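Side-chain contacts in fasciclin I (Drosophila melanogaster, PDB 1O70), which acts as a neural cell adhesion molecule at the cell membrane, represented here by its third and fourth FAS1 domains: residues R25-V30 with M79-D84; S256-L259 with D264-S267. All blocks are in the same frame, centred on the assembly; numbering follows the deposited sequence.

Interaction 1 (R25-V30 with M79-D84); sequences RKFYEV and MHIIKD. With SO4 (sulfate ion), chain D.
Phe-27 carries the packing between 25-30 and 79-84. Phe-27 CZ lies 4.1 Å from CG1 of Ile-81, which comes at the ring edge, near the ring plane. Phe-27 CE1 is 4.0 Å from CB of His-80, which approaches obliquely. With CG anti to the backbone N (chi1 -175°), the CE1 and CZ corner of the Phe-27 ring meets His-80 and Ile-81. The contact is small, 98 Å² in all, and its three residues are buried. No hydrogen bond crosses it. The imidazole is held separately, by a bond from His-80 ND1 to the backbone O of Ile-76.

The polar bonds lie away from this packing, round a sulfate ion probably taken from the crystallisation liquor. The Arg-25 guanidinium presents its edge to the sulfate, with the sulfur in its plane. Arg-25 NH2 gives sulfate O1 a fairly straight bond of 2.9 Å (152°). Sulfate O4 is gripped by two weak bonds, 2.9 Å from Arg-25 NH1 and 2.8 Å from Arg-25 NH2. Arg-25 NH1 also makes a salt bridge with Glu-29 OE2 at 3.1 Å, although the hydrogen-bond geometry is weak. Lys-26 bends at chi2 (64°), and its NZ reaches sulfate O3 at 3.1 Å. Were this lysine an alanine, the ammonium would be gone, and sulfate O3 would probably lose this partner and the anion be held less firmly beside Arg-25.

In the FAS1 fold, this contact sets helix 21-33 against the short strand 81-82 and His-80 just before it. Phe-27 also touches Ile-50 and Pro-53 of strand 48-53. Leu-77 of helix 70-79 packs on Phe-27 and Val-30, and Trp-58 of helix 55-60 touches Lys-26 and Val-30.

Interaction 2 (S256-L259 with D264-S267); sequences SVIL and DSLS
The flat groups that meet are the backbone N-H and C=O groups of Leu-259 and Leu-266, joined by two hydrogen bonds. Leu-259 N gives one to Leu-266 O at 2.8 Å (163°). Leu-266 N returns one to Leu-259 O at 2.6 Å (153°). Leu-259 and Leu-266 form the hydrogen-bonded pair, and Ile-258 and Ser-267 the non-hydrogen-bonded one. On one face of the sheet stand the side chains of Leu-259 and Leu-266; on the other stand those of Ile-258 and Ser-267.

CA-H groups fill in beside these bonds. Leu-266 O also receives the CA-H of Ile-258, with CA to O 3.2 Å, and Val-257 O receives that of Ser-267.

This is the turn end of an antiparallel beta hairpin, strands 257-260 and 265-273, in the fourth FAS1 domain. Strand 257-260 is outermost in its mixed sheet. The pairing continues with backbone bonding of Val-257 to Ile-268.

The Ile-258 face is largely exposed. Here CG2 of Ile-258 lies 4.3 Å from CB of Ser-265, while CG1 of Ile-258 lies 4.2 Å from OG of Ser-267. The Ser-267 hydroxyl is swung anti to its own N (chi1 -159°), which places its OG 3.8 Å from Ser-256 OG, too far for a hydrogen bond. Ser-265 OG bonds to Asp-264 OD1 of its own segment, at 3.2 Å.

The leucine face is buried. Leu-266 CB passes 3.8 Å from Leu-259 O. Beyond the pair, Leu-259 meets Leu-247 of helix 244-253 and Tyr-242, and Leu-266 meets Thr-261 and Leu-307. Val-257, likewise buried, packs on Leu-247, Phe-250 and Ser-251 of that helix.

Overall arrangement
From the N terminus, helix 21-33 comes first. Interaction 1 brings it to strand 81-82 and closes a loop of 48 residues, more than half of them helical. This happens in the third FAS1 domain. The chain then enters the fourth, where interaction 2 closes a short connection of four residues, one of them still strand, in a beta hairpin. The contacts lie in series and neither nest nor cross. The two mixed sheets share one strand order. Interaction 1 uses outer strand 81-82 of the first, and interaction 2 outer strand 257-260 at the other end of that order in the second. Their centres are 39 Å apart, on opposite sides of the chain's centre.

Interaction 1 (R25-V30 with M79-D84)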
loop_
_atom_site.group_PDB
_atom_site.type_symbol
_atom_site.label_atom_id
_atom_site.label_comp_id
_atom_site.label_asym_id
_atom_site.label_seq_id
_atom_site.Cartn_x
_atom_site.Cartn_y
_atom_site.Cartn_z
ATOM N N ARG A 25 -2.515 -18.550 -19.075
ATOM C CA ARG A 25 -3.157 -18.242 -20.342
ATOM C C ARG A 25 -4.073 -17.041 -20.173
ATOM O O ARG A 25 -4.202 -16.214 -21.078
ATOM C CB ARG A 25 -3.967 -19.428 -20.864
ATOM C CG ARG A 25 -5.167 -19.732 -20.024
ATOM C CD ARG A 25 -6.341 -20.202 -20.865
ATOM N NE ARG A 25 -7.494 -20.435 -20.003
ATOM C CZ ARG A 25 -8.320 -19.483 -19.581
ATOM N NH1 ARG A 25 -8.138 -18.222 -19.951
ATOM N NH2 ARG A 25 -9.311 -19.792 -18.754
ATOM N N LYS A 26 -4.708 -16.953 -19.009
ATOM C CA LYS A 26 -5.617 -15.853 -18.704
ATOM C C LYS A 26 -4.823 -14.553 -18.608
ATOM O O LYS A 26 -5.253 -13.513 -19.121
ATOM C CB LYS A 26 -6.336 -16.115 -17.381
ATOM C CG LYS A 26 -7.303 -15.022 -16.975
ATOM C CD LYS A 26 -8.447 -14.911 -17.966
ATOM C CE LYS A 26 -9.424 -13.820 -17.561
ATOM N NZ LYS A 26 -10.611 -13.790 -18.464
ATOM N N PHE A 27 -3.659 -14.618 -17.960
ATOM C CA PHE A 27 -2.812 -13.447 -17.818
ATOM C C PHE A 27 -2.508 -12.916 -19.216
ATOM O O PHE A 27 -2.627 -11.717 -19.477
ATOM C CB PHE A 27 -1.510 -13.799 -17.087
ATOM C CG PHE A 27 -0.625 -12.605 -16.799
ATOM C CD1 PHE A 27 -0.891 -11.760 -15.725
ATOM C CD2 PHE A 27 0.477 -12.326 -17.603
ATOM C CE1 PHE A 27 -0.067 -10.650 -15.454
ATOM C CE2 PHE A 27 1.308 -11.222 -17.345
ATOM C CZ PHE A 27 1.037 -10.386 -16.271
ATOM N N TYR A 28 -2.138 -13.810 -20.129
ATOM C CA TYR A 28 -1.819 -13.386 -21.487
ATOM C C TYR A 28 -3.057 -12.929 -22.249
ATOM O O TYR A 28 -2.981 -12.030 -23.087
ATOM C CB TYR A 28 -1.102 -14.508 -22.237
ATOM C CG TYR A 28 0.267 -14.806 -21.677
ATOM C CD1 TYR A 28 0.683 -16.126 -21.477
ATOM C CD2 TYR A 28 1.155 -13.771 -21.347
ATOM C CE1 TYR A 28 1.940 -16.419 -20.963
ATOM C CE2 TYR A 28 2.420 -14.055 -20.832
ATOM C CZ TYR A 28 2.804 -15.390 -20.645
ATOM O OH TYR A 28 4.058 -15.702 -20.163
ATOM N N GLU A 29 -4.201 -13.537 -21.962
ATOM C CA GLU A 29 -5.419 -13.106 -22.624
ATOM C C GLU A 29 -5.687 -11.664 -22.216
ATOM O O GLU A 29 -6.001 -10.824 -23.059
ATOM C CB GLU A 29 -6.588 -13.997 -22.232
ATOM C CG GLU A 29 -6.785 -15.154 -23.179
ATOM C CD GLU A 29 -7.868 -16.080 -22.718
ATOM O OE1 GLU A 29 -8.900 -15.576 -22.214
ATOM O OE2 GLU A 29 -7.694 -17.312 -22.858
ATOM N N VAL A 30 -5.545 -11.369 -20.926
ATOM C CA VAL A 30 -5.754 -10.007 -20.458
ATOM C C VAL A 30 -4.788 -9.066 -21.174
ATOM O O VAL A 30 -5.162 -7.953 -21.555
ATOM C CB VAL A 30 -5.556 -9.880 -18.928
ATOM C CG1 VAL A 30 -5.595 -8.408 -18.514
ATOM C CG2 VAL A 30 -6.658 -10.647 -18.199
ATOM N N MET A 79 2.139 -3.924 -12.763
ATOM C CA MET A 79 2.594 -4.092 -11.393
ATOM C C MET A 79 2.697 -5.562 -10.993
ATOM O O MET A 79 3.227 -5.885 -9.928
ATOM C CB MET A 79 1.703 -3.321 -10.407
ATOM C CG MET A 79 0.273 -3.772 -10.334
ATOM S SD MET A 79 -0.661 -2.897 -9.040
ATOM C CE MET A 79 -0.871 -1.261 -9.794
ATOM N N HIS A 80 2.203 -6.456 -11.852
ATOM C CA HIS A 80 2.289 -7.894 -11.587
ATOM C C HIS A 80 3.576 -8.420 -12.212
ATOM O O HIS A 80 3.861 -9.613 -12.131
ATOM C CB HIS A 80 1.120 -8.656 -12.208
ATOM C CG HIS A 80 -0.167 -8.542 -11.451
ATOM N ND1 HIS A 80 -1.042 -7.490 -11.618
ATOM C CD2 HIS A 80 -0.751 -9.376 -10.556
ATOM C CE1 HIS A 80 -2.112 -7.684 -10.866
ATOM N NE2 HIS A 80 -1.960 -8.822 -10.212
ATOM N N ILE A 81 4.352 -7.529 -12.834
ATOM C CA ILE A 81 5.597 -7.916 -13.502
ATOM C C ILE A 81 6.871 -7.367 -12.842
ATOM O O ILE A 81 7.245 -6.202 -13.030
ATOM C CB ILE A 81 5.596 -7.473 -14.986
ATOM C CG1 ILE A 81 4.332 -7.970 -15.688
ATOM C CG2 ILE A 81 6.809 -8.026 -15.694
ATOM C CD1 ILE A 81 4.131 -7.351 -17.067
ATOM N N ILE A 82 7.546 -8.238 -12.101
ATOM C CA ILE A 82 8.774 -7.903 -11.394
ATOM C C ILE A 82 10.027 -7.942 -12.270
ATOM O O ILE A 82 10.384 -8.982 -12.824
ATOM C CB ILE A 82 8.977 -8.868 -10.217
ATOM C CG1 ILE A 82 7.803 -8.733 -9.242
ATOM C CG2 ILE A 82 10.309 -8.591 -9.545
ATOM C CD1 ILE A 82 7.619 -9.901 -8.336
ATOM N N LYS A 83 10.710 -6.807 -12.365
ATOM C CA LYS A 83 11.921 -6.723 -13.168
ATOM C C LYS A 83 13.085 -7.414 -12.453
ATOM O O LYS A 83 14.077 -6.775 -12.104
ATOM C CB LYS A 83 12.252 -5.250 -13.439
ATOM C CG LYS A 83 11.195 -4.549 -14.288
ATOM C CD LYS A 83 11.026 -3.084 -13.928
ATOM C CE LYS A 83 12.262 -2.267 -14.254
ATOM N NZ LYS A 83 12.133 -0.856 -13.776
ATOM N N ASP A 84 12.964 -8.726 -12.250
ATOM C CA ASP A 84 13.996 -9.499 -11.564
ATOM C C ASP A 84 13.652 -10.996 -11.511
ATOM O O ASP A 84 12.525 -11.393 -11.798
ATOM C CB ASP A 84 14.184 -8.915 -10.153
ATOM C CG ASP A 84 15.177 -9.699 -9.305
ATOM O OD1 ASP A 84 16.180 -10.216 -9.845
ATOM O OD2 ASP A 84 14.960 -9.769 -8.079
HETATM S S SO4 D . -11.610 -17.614 -18.088
HETATM O O1 SO4 D . -10.595 -17.783 -17.025
HETATM O O2 SO4 D . -12.549 -18.750 -18.070
HETATM O O3 SO4 D . -12.341 -16.353 -17.867
HETATM O O4 SO4 D . -10.940 -17.554 -19.404
#

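Interaction 2 (S256-L259 with D264-S267)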
loop_
_atom_site.group_PDB
_atom_site.type_symbol
_atom_site.label_atom_id
_atom_site.label_comp_id
_atom_site.label_asym_id
_atom_site.label_seq_id
_atom_site.Cartn_x
_atom_site.Cartn_y
_atom_site.Cartn_z
ATOM N N SER A 256 1.941 25.244 -0.825
ATOM C CA SER A 256 1.864 23.970 -0.125
ATOM C C SER A 256 0.512 23.320 -0.429
ATOM O O SER A 256 -0.198 23.751 -1.335
ATOM C CB SER A 256 2.024 24.186 1.387
ATOM O OG SER A 256 0.970 24.970 1.929
ATOM N N VAL A 257 0.163 22.287 0.332
ATOM C CA VAL A 257 -1.094 21.575 0.145
ATOM C C VAL A 257 -1.973 21.737 1.376
ATOM O O VAL A 257 -1.491 21.712 2.508
ATOM C CB VAL A 257 -0.848 20.075 -0.094
ATOM C CG1 VAL A 257 -2.167 19.360 -0.332
ATOM C CG2 VAL A 257 0.083 19.890 -1.281
ATOM N N ILE A 258 -3.268 21.912 1.149
ATOM C CA ILE A 258 -4.205 22.075 2.248
ATOM C C ILE A 258 -5.371 21.126 2.068
ATOM O O ILE A 258 -6.144 21.245 1.118
ATOM C CB ILE A 258 -4.757 23.500 2.303
ATOM C CG1 ILE A 258 -3.611 24.500 2.188
ATOM C CG2 ILE A 258 -5.512 23.709 3.605
ATOM C CD1 ILE A 258 -4.068 25.933 2.062
ATOM N N LEU A 259 -5.505 20.189 2.993
ATOM C CA LEU A 259 -6.580 19.224 2.910
ATOM C C LEU A 259 -7.498 19.327 4.112
ATOM O O LEU A 259 -7.048 19.600 5.230
ATOM C CB LEU A 259 -6.009 17.808 2.821
ATOM C CG LEU A 259 -5.025 17.483 1.696
ATOM C CD1 LEU A 259 -4.654 16.019 1.796
ATOM C CD2 LEU A 259 -5.637 17.786 0.333
ATOM N N ASP A 264 -10.883 20.336 11.227
ATOM C CA ASP A 264 -10.012 21.431 10.827
ATOM C C ASP A 264 -9.450 21.203 9.431
ATOM O O ASP A 264 -10.195 20.914 8.492
ATOM C CB ASP A 264 -8.866 21.592 11.833
ATOM C CG ASP A 264 -8.331 23.002 11.866
ATOM O OD1 ASP A 264 -7.963 23.526 10.786
ATOM O OD2 ASP A 264 -8.290 23.599 12.967
ATOM N N SER A 265 -8.137 21.354 9.293
ATOM C CA SER A 265 -7.473 21.153 8.011
ATOM C C SER A 265 -6.035 20.694 8.231
ATOM O O SER A 265 -5.523 20.740 9.345
ATOM C CB SER A 265 -7.493 22.444 7.180
ATOM O OG SER A 265 -6.745 23.483 7.790
ATOM N N LEU A 266 -5.399 20.232 7.162
ATOM C CA LEU A 266 -4.021 19.767 7.217
ATOM C C LEU A 266 -3.211 20.536 6.186
ATOM O O LEU A 266 -3.554 20.571 4.999
ATOM C CB LEU A 266 -3.945 18.266 6.911
ATOM C CG LEU A 266 -2.555 17.623 6.951
ATOM C CD1 LEU A 266 -2.002 17.675 8.372
ATOM C CD2 LEU A 266 -2.640 16.182 6.479
ATOM N N SER A 267 -2.138 21.161 6.641
ATOM C CA SER A 267 -1.287 21.917 5.741
ATOM C C SER A 267 0.070 21.226 5.710
ATOM O O SER A 267 0.787 21.187 6.708
ATOM C CB SER A 267 -1.140 23.355 6.244
ATOM O OG SER A 267 -0.744 24.227 5.198
#